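PDB 2QML: BH2621 protein, which is probably a GNAT-family N-acyltransferase that may transfer a fatty acyl group to a lysine amino group in siderophore biosynthesis. Local coordinates for residues Ser23-Thr28 against Val32-Ser37; Gln62-Asp67 against Met82-Ser87. All coordinates share one frame; numbering follows the deposited sequence.

Contact 1 (Ser23-Thr28 against Val32-Ser37)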
ATOM      1  N   SER A  23     -12.493   2.972  -5.129  1.00 22.66           N
ATOM      2  CA  SER A  23     -12.724   1.549  -5.376  1.00 25.95           C
ATOM      3  C   SER A  23     -11.421   0.807  -5.658  1.00 26.91           C
ATOM      4  O   SER A  23     -10.496   1.289  -6.319  1.00 27.11           O
ATOM      5  CB  SER A  23     -13.715   1.309  -6.467  1.00 29.79           C
ATOM      6  OG  SER A  23     -13.393   1.948  -7.638  1.00 30.73           O
ATOM      7  N   PHE A  24     -11.383  -0.370  -5.071  1.00 23.64           N
ATOM      8  CA  PHE A  24     -10.210  -1.254  -5.119  1.00 24.06           C
ATOM      9  C   PHE A  24     -10.594  -2.610  -5.674  1.00 23.99           C
ATOM     10  O   PHE A  24     -11.548  -3.245  -5.196  1.00 21.76           O
ATOM     11  CB  PHE A  24      -9.655  -1.448  -3.724  1.00 22.40           C
ATOM     12  CG  PHE A  24      -8.923  -0.267  -3.163  1.00 22.94           C
ATOM     13  CD1 PHE A  24      -9.630   0.825  -2.683  1.00 25.40           C
ATOM     14  CD2 PHE A  24      -7.558  -0.278  -3.022  1.00 27.02           C
ATOM     15  CE1 PHE A  24      -8.966   1.924  -2.101  1.00 25.80           C
ATOM     16  CE2 PHE A  24      -6.874   0.830  -2.459  1.00 26.29           C
ATOM     17  CZ  PHE A  24      -7.578   1.915  -2.026  1.00 23.69           C
ATOM     18  N   ARG A  25      -9.863  -3.073  -6.671  1.00 20.17           N
ATOM     19  CA  ARG A  25     -10.123  -4.338  -7.307  1.00 21.65           C
ATOM     20  C   ARG A  25      -8.845  -5.120  -7.424  1.00 20.48           C
ATOM     21  O   ARG A  25      -7.766  -4.558  -7.415  1.00 20.53           O
ATOM     22  CB  ARG A  25     -10.725  -4.139  -8.704  1.00 22.17           C
ATOM     23  CG  ARG A  25      -9.861  -3.401  -9.727  1.00 21.34           C
ATOM     24  CD  ARG A  25     -10.375  -3.527 -11.122  1.00 22.60           C
ATOM     25  NE  ARG A  25      -9.568  -2.804 -12.103  1.00 23.09           N
ATOM     26  CZ  ARG A  25      -8.461  -3.288 -12.649  1.00 26.95           C
ATOM     27  NH1 ARG A  25      -7.983  -4.433 -12.252  1.00 24.10           N
ATOM     28  NH2 ARG A  25      -7.790  -2.584 -13.547  1.00 23.55           N
ATOM     29  N   HIS A  26      -8.994  -6.418  -7.591  1.00 22.08           N
ATOM     30  CA  HIS A  26      -7.863  -7.292  -7.835  1.00 21.93           C
ATOM     31  C   HIS A  26      -7.248  -6.970  -9.177  1.00 21.32           C
ATOM     32  O   HIS A  26      -7.926  -6.713 -10.182  1.00 21.83           O
ATOM     33  CB  HIS A  26      -8.237  -8.778  -7.791  1.00 22.95           C
ATOM     34  CG  HIS A  26      -8.543  -9.286  -6.421  1.00 22.57           C
ATOM     35  ND1 HIS A  26      -9.149 -10.497  -6.207  1.00 29.52           N
ATOM     36  CD2 HIS A  26      -8.475  -8.687  -5.205  1.00 23.63           C
ATOM     37  CE1 HIS A  26      -9.330 -10.677  -4.908  1.00 32.53           C
ATOM     38  NE2 HIS A  26      -8.919  -9.600  -4.270  1.00 24.24           N
ATOM     39  N   VAL A  27      -5.922  -6.931  -9.171  1.00 21.27           N
ATOM     40  CA  VAL A  27      -5.189  -6.835 -10.401  1.00 20.37           C
ATOM     41  C   VAL A  27      -5.387  -8.154 -11.237  1.00 20.25           C
ATOM     42  O   VAL A  27      -5.541  -9.266 -10.692  1.00 22.29           O
ATOM     43  CB  VAL A  27      -3.704  -6.584 -10.104  1.00 19.73           C
ATOM     44  CG1 VAL A  27      -2.826  -6.834 -11.344  1.00 18.99           C
ATOM     45  CG2 VAL A  27      -3.469  -5.175  -9.478  1.00 19.20           C
ATOM     46  N   THR A  28      -5.358  -8.010 -12.554  1.00 22.70           N
ATOM     47  CA  THR A  28      -5.372  -9.110 -13.488  1.00 21.65           C
ATOM     48  C   THR A  28      -4.291  -8.883 -14.535  1.00 24.76           C
ATOM     49  O   THR A  28      -3.735  -7.813 -14.628  1.00 23.47           O
ATOM     50  CB  THR A  28      -6.739  -9.308 -14.230  1.00 23.14           C
ATOM     51  OG1 THR A  28      -6.900  -8.316 -15.242  1.00 23.64           O
ATOM     52  CG2 THR A  28      -7.879  -9.231 -13.241  1.00 22.32           C
ATOM     53  N   VAL A  32      -1.467  -5.339 -17.277  1.00 21.49           N
ATOM     54  CA  VAL A  32      -0.010  -5.325 -17.398  1.00 21.80           C
ATOM     55  C   VAL A  32       0.520  -4.091 -18.105  1.00 21.17           C
ATOM     56  O   VAL A  32       1.550  -3.566 -17.661  1.00 19.50           O
ATOM     57  CB  VAL A  32       0.546  -6.645 -18.028  1.00 22.85           C
ATOM     58  CG1 VAL A  32       0.190  -6.785 -19.475  1.00 25.32           C
ATOM     59  CG2 VAL A  32       2.097  -6.690 -17.815  1.00 25.11           C
ATOM     60  N   ASP A  33      -0.106  -3.644 -19.185  1.00 20.86           N
ATOM     61  CA  ASP A  33       0.403  -2.464 -19.885  1.00 22.38           C
ATOM     62  C   ASP A  33       0.312  -1.198 -19.012  1.00 19.25           C
ATOM     63  O   ASP A  33       1.227  -0.363 -18.996  1.00 21.36           O
ATOM     64  CB  ASP A  33      -0.322  -2.264 -21.223  1.00 22.57           C
ATOM     65  CG  ASP A  33      -0.189  -3.471 -22.147  1.00 29.98           C
ATOM     66  OD1 ASP A  33       0.910  -3.910 -22.454  1.00 33.11           O
ATOM     67  OD2 ASP A  33      -1.218  -4.006 -22.553  1.00 49.02           O
HETATM   68  N   MSE A  34      -0.807  -1.037 -18.332  1.00 20.63           N
HETATM   69  CA  MSE A  34      -1.009   0.108 -17.478  1.00 22.40           C
HETATM   70  C   MSE A  34      -0.028   0.112 -16.320  1.00 23.16           C
HETATM   71  O   MSE A  34       0.589   1.133 -16.031  1.00 21.61           O
HETATM   72  CB  MSE A  34      -2.442   0.112 -16.926  1.00 19.98           C
HETATM   73  CG  MSE A  34      -2.722   1.250 -15.961  1.00 20.14           C
HETATM   74 SE   MSE A  34      -4.619   1.297 -15.522  0.75 26.28          SE
HETATM   75  CE  MSE A  34      -4.782  -0.263 -14.462  1.00 21.33           C
ATOM     76  N   LEU A  35       0.115  -1.021 -15.663  1.00 21.03           N
ATOM     77  CA  LEU A  35       1.018  -1.147 -14.519  1.00 22.55           C
ATOM     78  C   LEU A  35       2.481  -0.925 -14.971  1.00 21.40           C
ATOM     79  O   LEU A  35       3.281  -0.244 -14.292  1.00 19.18           O
ATOM     80  CB  LEU A  35       0.822  -2.474 -13.800  1.00 21.06           C
ATOM     81  CG  LEU A  35      -0.516  -2.654 -13.082  1.00 22.54           C
ATOM     82  CD1 LEU A  35      -0.568  -4.035 -12.454  1.00 21.82           C
ATOM     83  CD2 LEU A  35      -0.729  -1.552 -12.067  1.00 24.78           C
ATOM     84  N   HIS A  36       2.835  -1.494 -16.125  1.00 21.99           N
ATOM     85  CA  HIS A  36       4.174  -1.300 -16.723  1.00 22.31           C
ATOM     86  C   HIS A  36       4.484   0.191 -16.938  1.00 22.57           C
ATOM     87  O   HIS A  36       5.571   0.667 -16.646  1.00 20.31           O
ATOM     88  CB  HIS A  36       4.252  -2.095 -18.013  1.00 21.70           C
ATOM     89  CG  HIS A  36       5.524  -1.887 -18.768  1.00 18.34           C
ATOM     90  ND1 HIS A  36       5.591  -1.093 -19.893  1.00 23.89           N
ATOM     91  CD2 HIS A  36       6.785  -2.323 -18.530  1.00 21.00           C
ATOM     92  CE1 HIS A  36       6.835  -1.077 -20.327  1.00 23.45           C
ATOM     93  NE2 HIS A  36       7.575  -1.823 -19.530  1.00 23.31           N
ATOM     94  N   SER A  37       3.500   0.947 -17.424  1.00 20.69           N
ATOM     95  CA  SER A  37       3.629   2.398 -17.594  1.00 22.19           C
ATOM     96  C   SER A  37       3.868   3.096 -16.228  1.00 21.50           C
ATOM     97  O   SER A  37       4.762   3.958 -16.082  1.00 19.83           O
ATOM     98  CB  SER A  37       2.390   2.963 -18.275  1.00 24.28           C
ATOM     99  OG  SER A  37       2.549   4.338 -18.454  1.00 24.12           O
TER
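Val27 and Leu35 meet tip to tip where the strand 20-26 gives way, over a short turn, to the helix 32-38, a strand-turn-helix connection in a GNAT acetyltransferase fold. It serves as a worked example of how such a connection packs hydrocarbon on one side, while on the other a methyl meets a guanidinium held by the turn.

The tight side is apolar. Val27 CG1 touches Leu35 CD1 at 3.8 Å, and both residues are buried. Val27 sends CG1 to the helix because that methyl stands anti to the backbone N (chi1 165°). The sheet and the helix 54-65 complete the packing around this pair: Val27 also rests on Leu72 and Val74 of the strand 70-77, while Leu35 lies against Tyr84 of the strand 80-89 and Tyr57 of the helix 54-65. At the turn itself the backbones come near without bonding, Thr28 O standing 4.3 Å from Val32 N.

The other side is looser and partly exposed. Arg25 runs extended from CG to NE and meets the selenomethionine Met34 coming from the opposite direction; Arg25 NH2 and the methyl Met34 CE are 3.9 Å apart, an oblique approach. What fixes the guanidinium is polar and comes from the strand and the turn: a salt bridge from NH2 to Asp31, whose other oxygen accepts from Thr28 N, and a bond back to the strand. In that last bond Arg25 NH1 gives its hydrogen to His26 O at 3.1 Å, bent to 135° at the hydrogen, with the acceptor close to the guanidinium plane.

Contact 2 (Gln62-Asp67 against Met82-Ser87)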
ATOM      1  N   GLN A  62       2.767 -11.918 -13.411  1.00 21.90           N
ATOM      2  CA  GLN A  62       2.201 -13.272 -13.350  1.00 23.55           C
ATOM      3  C   GLN A  62       2.638 -14.030 -12.113  1.00 24.35           C
ATOM      4  O   GLN A  62       1.819 -14.634 -11.428  1.00 23.65           O
ATOM      5  CB  GLN A  62       2.610 -13.983 -14.622  1.00 26.33           C
ATOM      6  CG  GLN A  62       1.984 -15.261 -14.910  1.00 32.47           C
ATOM      7  CD  GLN A  62       2.344 -15.665 -16.303  1.00 43.34           C
ATOM      8  OE1 GLN A  62       3.527 -15.817 -16.633  1.00 44.31           O
ATOM      9  NE2 GLN A  62       1.340 -15.800 -17.147  1.00 39.72           N
ATOM     10  N   THR A  63       3.922 -13.945 -11.768  1.00 23.40           N
ATOM     11  CA  THR A  63       4.440 -14.633 -10.610  1.00 22.53           C
ATOM     12  C   THR A  63       3.777 -14.076  -9.335  1.00 22.99           C
ATOM     13  O   THR A  63       3.343 -14.843  -8.480  1.00 21.56           O
ATOM     14  CB  THR A  63       5.939 -14.489 -10.563  1.00 23.94           C
ATOM     15  OG1 THR A  63       6.504 -15.028 -11.777  1.00 25.71           O
ATOM     16  CG2 THR A  63       6.532 -15.251  -9.380  1.00 22.86           C
ATOM     17  N   PHE A  64       3.675 -12.766  -9.220  1.00 22.40           N
ATOM     18  CA  PHE A  64       3.071 -12.118  -8.046  1.00 21.83           C
ATOM     19  C   PHE A  64       1.595 -12.420  -7.942  1.00 23.21           C
ATOM     20  O   PHE A  64       1.117 -12.629  -6.856  1.00 24.25           O
ATOM     21  CB  PHE A  64       3.318 -10.603  -8.049  1.00 22.11           C
ATOM     22  CG  PHE A  64       4.530 -10.190  -7.253  1.00 21.71           C
ATOM     23  CD1 PHE A  64       5.618 -11.033  -7.155  1.00 23.52           C
ATOM     24  CD2 PHE A  64       4.593  -8.972  -6.589  1.00 22.10           C
ATOM     25  CE1 PHE A  64       6.722 -10.682  -6.384  1.00 26.36           C
ATOM     26  CE2 PHE A  64       5.697  -8.639  -5.826  1.00 23.36           C
ATOM     27  CZ  PHE A  64       6.767  -9.503  -5.732  1.00 21.49           C
ATOM     28  N   LEU A  65       0.907 -12.527  -9.063  1.00 20.50           N
ATOM     29  CA  LEU A  65      -0.535 -12.880  -9.055  1.00 22.99           C
ATOM     30  C   LEU A  65      -0.765 -14.316  -8.599  1.00 26.64           C
ATOM     31  O   LEU A  65      -1.827 -14.612  -8.045  1.00 28.91           O
ATOM     32  CB  LEU A  65      -1.163 -12.630 -10.412  1.00 21.55           C
ATOM     33  CG  LEU A  65      -1.393 -11.166 -10.831  1.00 21.83           C
ATOM     34  CD1 LEU A  65      -1.817 -11.056 -12.275  1.00 25.58           C
ATOM     35  CD2 LEU A  65      -2.396 -10.401  -9.896  1.00 22.62           C
ATOM     36  N   ASN A  66       0.214 -15.192  -8.777  1.00 26.71           N
ATOM     37  CA  ASN A  66       0.127 -16.586  -8.338  1.00 27.64           C
ATOM     38  C   ASN A  66       0.713 -16.796  -6.927  1.00 30.21           C
ATOM     39  O   ASN A  66       0.772 -17.927  -6.487  1.00 36.34           O
ATOM     40  CB  ASN A  66       0.826 -17.504  -9.365  1.00 27.94           C
ATOM     41  CG  ASN A  66       0.211 -17.445 -10.794  1.00 32.38           C
ATOM     42  OD1 ASN A  66      -0.966 -17.138 -10.971  1.00 47.47           O
ATOM     43  ND2 ASN A  66       1.031 -17.792 -11.826  1.00 39.39           N
ATOM     44  N   ASP A  67       1.138 -15.737  -6.233  1.00 27.70           N
ATOM     45  CA  ASP A  67       1.780 -15.749  -4.893  1.00 28.54           C
ATOM     46  C   ASP A  67       0.685 -15.680  -3.850  1.00 36.70           C
ATOM     47  O   ASP A  67      -0.100 -14.734  -3.818  1.00 35.31           O
ATOM     48  CB  ASP A  67       2.755 -14.590  -4.752  1.00 29.67           C
ATOM     49  CG  ASP A  67       3.424 -14.466  -3.367  1.00 29.38           C
ATOM     50  OD1 ASP A  67       2.883 -14.895  -2.346  1.00 35.18           O
ATOM     51  OD2 ASP A  67       4.520 -13.849  -3.315  1.00 38.29           O
HETATM   52  N   MSE A  82      -5.541   4.601 -10.573  1.00 19.01           N
HETATM   53  CA  MSE A  82      -4.388   5.505 -10.391  1.00 19.43           C
HETATM   54  C   MSE A  82      -3.411   5.105  -9.272  1.00 22.71           C
HETATM   55  O   MSE A  82      -2.483   5.826  -8.963  1.00 20.05           O
HETATM   56  CB  MSE A  82      -4.909   6.948 -10.209  1.00 19.69           C
HETATM   57  CG  MSE A  82      -6.103   7.133  -9.253  1.00 19.95           C
HETATM   58 SE   MSE A  82      -5.846   6.494  -7.442  0.75 24.18          SE
HETATM   59  CE  MSE A  82      -4.549   7.863  -6.869  1.00 21.84           C
ATOM     60  N   SER A  83      -3.583   3.906  -8.728  1.00 21.00           N
ATOM     61  CA  SER A  83      -2.736   3.422  -7.654  1.00 22.30           C
ATOM     62  C   SER A  83      -2.640   1.896  -7.656  1.00 19.65           C
ATOM     63  O   SER A  83      -3.551   1.174  -8.089  1.00 20.41           O
ATOM     64  CB  SER A  83      -3.226   3.976  -6.312  1.00 19.57           C
ATOM     65  OG  SER A  83      -4.535   3.553  -6.035  1.00 18.89           O
ATOM     66  N   TYR A  84      -1.513   1.414  -7.185  1.00 20.23           N
ATOM     67  CA  TYR A  84      -1.196  -0.005  -7.140  1.00 20.53           C
ATOM     68  C   TYR A  84      -0.815  -0.323  -5.691  1.00 21.65           C
ATOM     69  O   TYR A  84      -0.087   0.446  -5.054  1.00 20.56           O
ATOM     70  CB  TYR A  84      -0.117  -0.369  -8.179  1.00 22.73           C
ATOM     71  CG  TYR A  84       0.502  -1.748  -8.047  1.00 23.25           C
ATOM     72  CD1 TYR A  84      -0.111  -2.891  -8.586  1.00 21.70           C
ATOM     73  CD2 TYR A  84       1.710  -1.920  -7.393  1.00 23.97           C
ATOM     74  CE1 TYR A  84       0.470  -4.146  -8.484  1.00 22.79           C
ATOM     75  CE2 TYR A  84       2.287  -3.154  -7.310  1.00 20.27           C
ATOM     76  CZ  TYR A  84       1.642  -4.265  -7.831  1.00 20.52           C
ATOM     77  OH  TYR A  84       2.223  -5.497  -7.731  1.00 20.88           O
ATOM     78  N   TRP A  85      -1.257  -1.490  -5.253  1.00 21.47           N
ATOM     79  CA  TRP A  85      -1.156  -1.910  -3.880  1.00 21.15           C
ATOM     80  C   TRP A  85      -0.792  -3.382  -3.786  1.00 20.90           C
ATOM     81  O   TRP A  85      -1.312  -4.230  -4.533  1.00 20.86           O
ATOM     82  CB  TRP A  85      -2.502  -1.669  -3.131  1.00 20.38           C
ATOM     83  CG  TRP A  85      -3.047  -0.303  -3.318  1.00 19.23           C
ATOM     84  CD1 TRP A  85      -3.650   0.200  -4.456  1.00 23.52           C
ATOM     85  CD2 TRP A  85      -2.960   0.776  -2.399  1.00 18.12           C
ATOM     86  NE1 TRP A  85      -3.960   1.461  -4.273  1.00 21.81           N
ATOM     87  CE2 TRP A  85      -3.542   1.898  -3.048  1.00 20.30           C
ATOM     88  CE3 TRP A  85      -2.461   0.924  -1.101  1.00 22.39           C
ATOM     89  CZ2 TRP A  85      -3.650   3.148  -2.437  1.00 23.65           C
ATOM     90  CZ3 TRP A  85      -2.599   2.147  -0.484  1.00 21.37           C
ATOM     91  CH2 TRP A  85      -3.177   3.242  -1.155  1.00 23.07           C
ATOM     92  N   GLU A  86       0.137  -3.697  -2.890  1.00 20.59           N
ATOM     93  CA  GLU A  86       0.434  -5.074  -2.532  1.00 19.71           C
ATOM     94  C   GLU A  86       0.136  -5.170  -1.029  1.00 21.98           C
ATOM     95  O   GLU A  86       0.785  -4.584  -0.204  1.00 21.13           O
ATOM     96  CB  GLU A  86       1.863  -5.462  -2.877  1.00 21.47           C
ATOM     97  CG  GLU A  86       2.157  -5.413  -4.341  1.00 21.68           C
ATOM     98  CD  GLU A  86       3.623  -5.650  -4.689  1.00 22.21           C
ATOM     99  OE1 GLU A  86       4.470  -5.767  -3.762  1.00 25.56           O
ATOM    100  OE2 GLU A  86       3.928  -5.712  -5.915  1.00 23.62           O
ATOM    101  N   SER A  87      -0.862  -5.946  -0.708  1.00 22.54           N
ATOM    102  CA  SER A  87      -1.272  -6.293   0.664  1.00 22.59           C
ATOM    103  C   SER A  87      -0.724  -7.700   0.998  1.00 24.18           C
ATOM    104  O   SER A  87      -0.981  -8.673   0.280  1.00 23.61           O
ATOM    105  CB  SER A  87      -2.781  -6.233   0.760  1.00 24.45           C
ATOM    106  OG  SER A  87      -3.224  -6.700   1.992  1.00 22.74           O
TER
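Phe64, in the last turn of the helix 54-65, presents a ring edge to Glu86 of the strand 80-89, a case of a helix end set against the GNAT sheet, here with an aromatic edge facing a buried acid.

In the segment 82-87, Met82, a selenomethionine, and Ser83 come first; both face Gly75 of the strand 70-77 and form a classic beta bulge. Ser83 OG accepts a hydrogen bond from Trp85 NE1 at 2.8 Å, lying near the indole plane, so two alternate residues are tied together away from the helix. Tyr84 between them points to the helix. Its OH comes obliquely to the Phe64 ring, 4.4 Å from Phe64 CD2, and Tyr84 OH donates to Glu86 OE2 at 2.5 Å, a short bond. Trp85 turns its ring to Phe24 and to the helix 123-135.

Glu86 makes the main contact. Its CG lies beside the backbone N (chi1 -63°) and the chain is extended beyond it, which carries the carboxylate out to the aromatic ring. There Glu86 OE2 sits 3.4 Å from Phe64 CD2 and equally close to CE2, near the ring plane, while Glu86 OE1 is 3.7 Å from Phe64 CE2. The two side chains cross at about a right angle, and the ring and carboxylate planes are 60° apart.

Chemically, the carboxylate oxygen meets the slightly positive C-H rim of the benzene ring and not its electron-rich face. OE2 accepts the Tyr84 hydrogen bond on its anti lone pair, and this bond and the ring edge together probably ease the burial of an acidic group.

Overall arrangement
The centres of contacts 1 and 2 lie about 8 Å apart, on the same side of the chain's centre, and both reach the one mixed sheet. They come in series: contact 1 closes before contact 2 opens. In the sheet, the strand 70-77 separates the strands 20-26 and 80-89 that the two contacts use. They also touch directly, Leu35 CD2 lying 3.8 Å from Tyr84 CD1, while Leu65 packs against the turn at Val27 and Thr28. The helices 32-38 and 54-65 thus rest on neighbouring parts of the sheet and touch each other, Leu35 on Tyr57 and Val32 on Lys58, in the N-terminal half of this GNAT fold.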